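Long-range contact in endonuclease III (Geobacillus stearothermophilus, PDB 1ORN), which probably removes oxidised pyrimidine bases from damaged DNA as a base-excision-repair glycosylase that also cleaves the strand, through a covalent enzyme-DNA intermediate: residues A18-D23 and I185-Y190. Residues are numbered along the deposited sequence; the frame is centred on the assembly and turned at random.
Sequences AKMFPD and IFFGRY
At Phe-21, chi1 of -61° sets CG beside the backbone N and anti to the carbonyl carbon, on the side of helix 177-191; Met-20, unbranched and flexible, bends at chi3 (-43°) to put CE near the plane of the Phe-187 ring at its edge, 3.7 Å from CE1 of Phe-187. SD of Met-20 lies obliquely beside the same ring, 5.1 Å from the Phe-187 centroid, a Met-aromatic contact. Phe-21 is the first residue to leave helical geometry after helix 7-20, and a flat, wholly apolar ring suits this spot because both its faces are used. Over one lies CB of Phe-186 in a CH-pi contact, 4.1 Å from the Phe-21 ring centroid; CG of Met-20 lies against the opposite face. The rim of the ring reaches the helix backbone, with CE2 of Phe-21 3.4 Å from CA of Phe-187, while CZ at its tip stands 4.0 Å from CB of Tyr-190. In this HhH-GPD glycosylase the contact ties the end of helix 7-20 to the helix beside the [4Fe-4S] cluster, which Phe-187 touches. An alanine in place of Phe-21 would probably open a gap between Met-20 and Phe-186 and leave CB of Tyr-190 without its aromatic neighbour. Tyr-190 sends its hydroxyl to Glu-27, which also forms a salt bridge with Arg-189.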
ATOM      1  N   ALA C  18       3.551 -17.255  -0.873  1.00 40.53           N
ATOM      2  CA  ALA C  18       4.366 -17.134  -2.073  1.00 42.21           C
ATOM      3  C   ALA C  18       3.943 -18.182  -3.098  1.00 42.67           C
ATOM      4  O   ALA C  18       3.949 -17.920  -4.299  1.00 43.69           O
ATOM      5  CB  ALA C  18       5.844 -17.303  -1.726  1.00 42.15           C
ATOM      6  N   LYS C  19       3.575 -19.365  -2.618  1.00 43.10           N
ATOM      7  CA  LYS C  19       3.145 -20.449  -3.497  1.00 43.92           C
ATOM      8  C   LYS C  19       1.753 -20.186  -4.055  1.00 43.94           C
ATOM      9  O   LYS C  19       1.428 -20.611  -5.164  1.00 44.26           O
ATOM     10  CB  LYS C  19       3.144 -21.787  -2.742  1.00 44.54           C
ATOM     11  CG  LYS C  19       4.523 -22.274  -2.331  1.00 46.00           C
ATOM     12  CD  LYS C  19       4.451 -23.644  -1.667  1.00 47.04           C
ATOM     13  N   MET C  20       0.935 -19.478  -3.284  1.00 43.63           N
ATOM     14  CA  MET C  20      -0.426 -19.169  -3.697  1.00 43.40           C
ATOM     15  C   MET C  20      -0.473 -17.984  -4.659  1.00 42.71           C
ATOM     16  O   MET C  20      -1.280 -17.958  -5.589  1.00 42.38           O
ATOM     17  CB  MET C  20      -1.282 -18.870  -2.467  1.00 45.51           C
ATOM     18  CG  MET C  20      -2.770 -18.794  -2.745  1.00 48.29           C
ATOM     19  SD  MET C  20      -3.750 -18.494  -1.260  1.00 54.70           S
ATOM     20  CE  MET C  20      -2.956 -19.606  -0.110  1.00 47.67           C
ATOM     21  N   PHE C  21       0.397 -17.007  -4.431  1.00 41.39           N
ATOM     22  CA  PHE C  21       0.450 -15.814  -5.270  1.00 40.73           C
ATOM     23  C   PHE C  21       1.878 -15.528  -5.718  1.00 40.30           C
ATOM     24  O   PHE C  21       2.495 -14.550  -5.299  1.00 39.59           O
ATOM     25  CB  PHE C  21      -0.118 -14.623  -4.498  1.00 39.98           C
ATOM     26  CG  PHE C  21      -1.554 -14.801  -4.101  1.00 39.47           C
ATOM     27  CD1 PHE C  21      -2.561 -14.768  -5.059  1.00 39.54           C
ATOM     28  CD2 PHE C  21      -1.902 -15.045  -2.777  1.00 39.10           C
ATOM     29  CE1 PHE C  21      -3.892 -14.979  -4.705  1.00 40.88           C
ATOM     30  CE2 PHE C  21      -3.231 -15.256  -2.414  1.00 40.28           C
ATOM     31  CZ  PHE C  21      -4.226 -15.223  -3.377  1.00 41.40           C
ATOM     32  N   PRO C  22       2.425 -16.389  -6.587  1.00 41.34           N
ATOM     33  CA  PRO C  22       3.791 -16.227  -7.091  1.00 41.72           C
ATOM     34  C   PRO C  22       3.983 -14.990  -7.968  1.00 42.35           C
ATOM     35  O   PRO C  22       5.108 -14.524  -8.143  1.00 45.12           O
ATOM     36  CB  PRO C  22       4.027 -17.527  -7.858  1.00 41.99           C
ATOM     37  CG  PRO C  22       2.659 -17.852  -8.383  1.00 40.92           C
ATOM     38  CD  PRO C  22       1.784 -17.580  -7.179  1.00 41.00           C
ATOM     39  N   ASP C  23       2.890 -14.463  -8.511  1.00 41.71           N
ATOM     40  CA  ASP C  23       2.990 -13.294  -9.371  1.00 42.30           C
ATOM     41  C   ASP C  23       2.486 -11.998  -8.759  1.00 41.11           C
ATOM     42  O   ASP C  23       2.176 -11.053  -9.482  1.00 41.59           O
ATOM     43  N   ILE C 185      -0.388  -8.641   0.495  1.00 29.81           N
ATOM     44  CA  ILE C 185      -1.507  -7.840   0.021  1.00 29.76           C
ATOM     45  C   ILE C 185      -2.433  -8.686  -0.846  1.00 29.11           C
ATOM     46  O   ILE C 185      -3.651  -8.603  -0.730  1.00 31.34           O
ATOM     47  CB  ILE C 185      -1.026  -6.618  -0.788  1.00 31.40           C
ATOM     48  CG1 ILE C 185      -0.407  -5.590   0.165  1.00 33.45           C
ATOM     49  CG2 ILE C 185      -2.194  -5.997  -1.548  1.00 31.10           C
ATOM     50  CD1 ILE C 185       0.048  -4.326  -0.510  1.00 37.59           C
ATOM     51  N   PHE C 186      -1.852  -9.497  -1.718  1.00 31.11           N
ATOM     52  CA  PHE C 186      -2.657 -10.358  -2.572  1.00 30.81           C
ATOM     53  C   PHE C 186      -3.394 -11.389  -1.726  1.00 30.02           C
ATOM     54  O   PHE C 186      -4.566 -11.667  -1.957  1.00 30.82           O
ATOM     55  CB  PHE C 186      -1.773 -11.061  -3.604  1.00 32.26           C
ATOM     56  CG  PHE C 186      -1.695 -10.338  -4.927  1.00 34.01           C
ATOM     57  CD1 PHE C 186      -1.306  -9.003  -4.991  1.00 32.71           C
ATOM     58  CD2 PHE C 186      -2.008 -11.002  -6.115  1.00 34.11           C
ATOM     59  CE1 PHE C 186      -1.229  -8.337  -6.215  1.00 33.60           C
ATOM     60  CE2 PHE C 186      -1.935 -10.347  -7.343  1.00 34.98           C
ATOM     61  CZ  PHE C 186      -1.544  -9.015  -7.395  1.00 34.63           C
ATOM     62  N   PHE C 187      -2.702 -11.947  -0.739  1.00 29.93           N
ATOM     63  CA  PHE C 187      -3.307 -12.949   0.133  1.00 30.93           C
ATOM     64  C   PHE C 187      -4.550 -12.363   0.795  1.00 30.11           C
ATOM     65  O   PHE C 187      -5.600 -12.991   0.832  1.00 31.63           O
ATOM     66  CB  PHE C 187      -2.296 -13.394   1.196  1.00 31.07           C
ATOM     67  CG  PHE C 187      -2.778 -14.518   2.068  1.00 33.00           C
ATOM     68  CD1 PHE C 187      -2.804 -15.825   1.592  1.00 33.41           C
ATOM     69  CD2 PHE C 187      -3.207 -14.270   3.370  1.00 32.64           C
ATOM     70  CE1 PHE C 187      -3.250 -16.871   2.404  1.00 35.10           C
ATOM     71  CE2 PHE C 187      -3.656 -15.307   4.186  1.00 33.82           C
ATOM     72  CZ  PHE C 187      -3.677 -16.611   3.699  1.00 33.74           C
ATOM     73  N   GLY C 188      -4.434 -11.142   1.309  1.00 29.99           N
ATOM     74  CA  GLY C 188      -5.575 -10.515   1.954  1.00 29.05           C
ATOM     75  C   GLY C 188      -6.636 -10.028   0.977  1.00 29.76           C
ATOM     76  O   GLY C 188      -7.836 -10.117   1.247  1.00 30.33           O
ATOM     77  N   ARG C 189      -6.202  -9.515  -0.169  1.00 30.01           N
ATOM     78  CA  ARG C 189      -7.146  -8.990  -1.153  1.00 30.69           C
ATOM     79  C   ARG C 189      -7.985 -10.071  -1.823  1.00 31.57           C
ATOM     80  O   ARG C 189      -9.198  -9.916  -1.990  1.00 33.01           O
ATOM     81  CB  ARG C 189      -6.392  -8.202  -2.232  1.00 32.00           C
ATOM     82  CG  ARG C 189      -7.284  -7.588  -3.311  1.00 33.72           C
ATOM     83  CD  ARG C 189      -6.468  -6.698  -4.245  1.00 35.23           C
ATOM     84  NE  ARG C 189      -5.962  -5.521  -3.540  1.00 34.13           N
ATOM     85  CZ  ARG C 189      -4.818  -4.908  -3.823  1.00 33.16           C
ATOM     86  NH1 ARG C 189      -4.042  -5.352  -4.801  1.00 32.83           N
ATOM     87  NH2 ARG C 189      -4.447  -3.845  -3.124  1.00 29.80           N
ATOM     88  N   TYR C 190      -7.341 -11.176  -2.168  1.00 32.83           N
ATOM     89  CA  TYR C 190      -8.011 -12.258  -2.879  1.00 34.17           C
ATOM     90  C   TYR C 190      -8.333 -13.536  -2.115  1.00 35.64           C
ATOM     91  O   TYR C 190      -9.094 -14.369  -2.609  1.00 36.27           O
ATOM     92  CB  TYR C 190      -7.179 -12.616  -4.103  1.00 32.12           C
ATOM     93  CG  TYR C 190      -6.982 -11.454  -5.041  1.00 33.59           C
ATOM     94  CD1 TYR C 190      -8.050 -10.938  -5.777  1.00 34.19           C
ATOM     95  CD2 TYR C 190      -5.731 -10.854  -5.181  1.00 32.04           C
ATOM     96  CE1 TYR C 190      -7.877  -9.848  -6.632  1.00 34.13           C
ATOM     97  CE2 TYR C 190      -5.547  -9.762  -6.031  1.00 33.37           C
ATOM     98  CZ  TYR C 190      -6.624  -9.265  -6.751  1.00 34.53           C
ATOM     99  OH  TYR C 190      -6.452  -8.175  -7.581  1.00 36.75           O
TER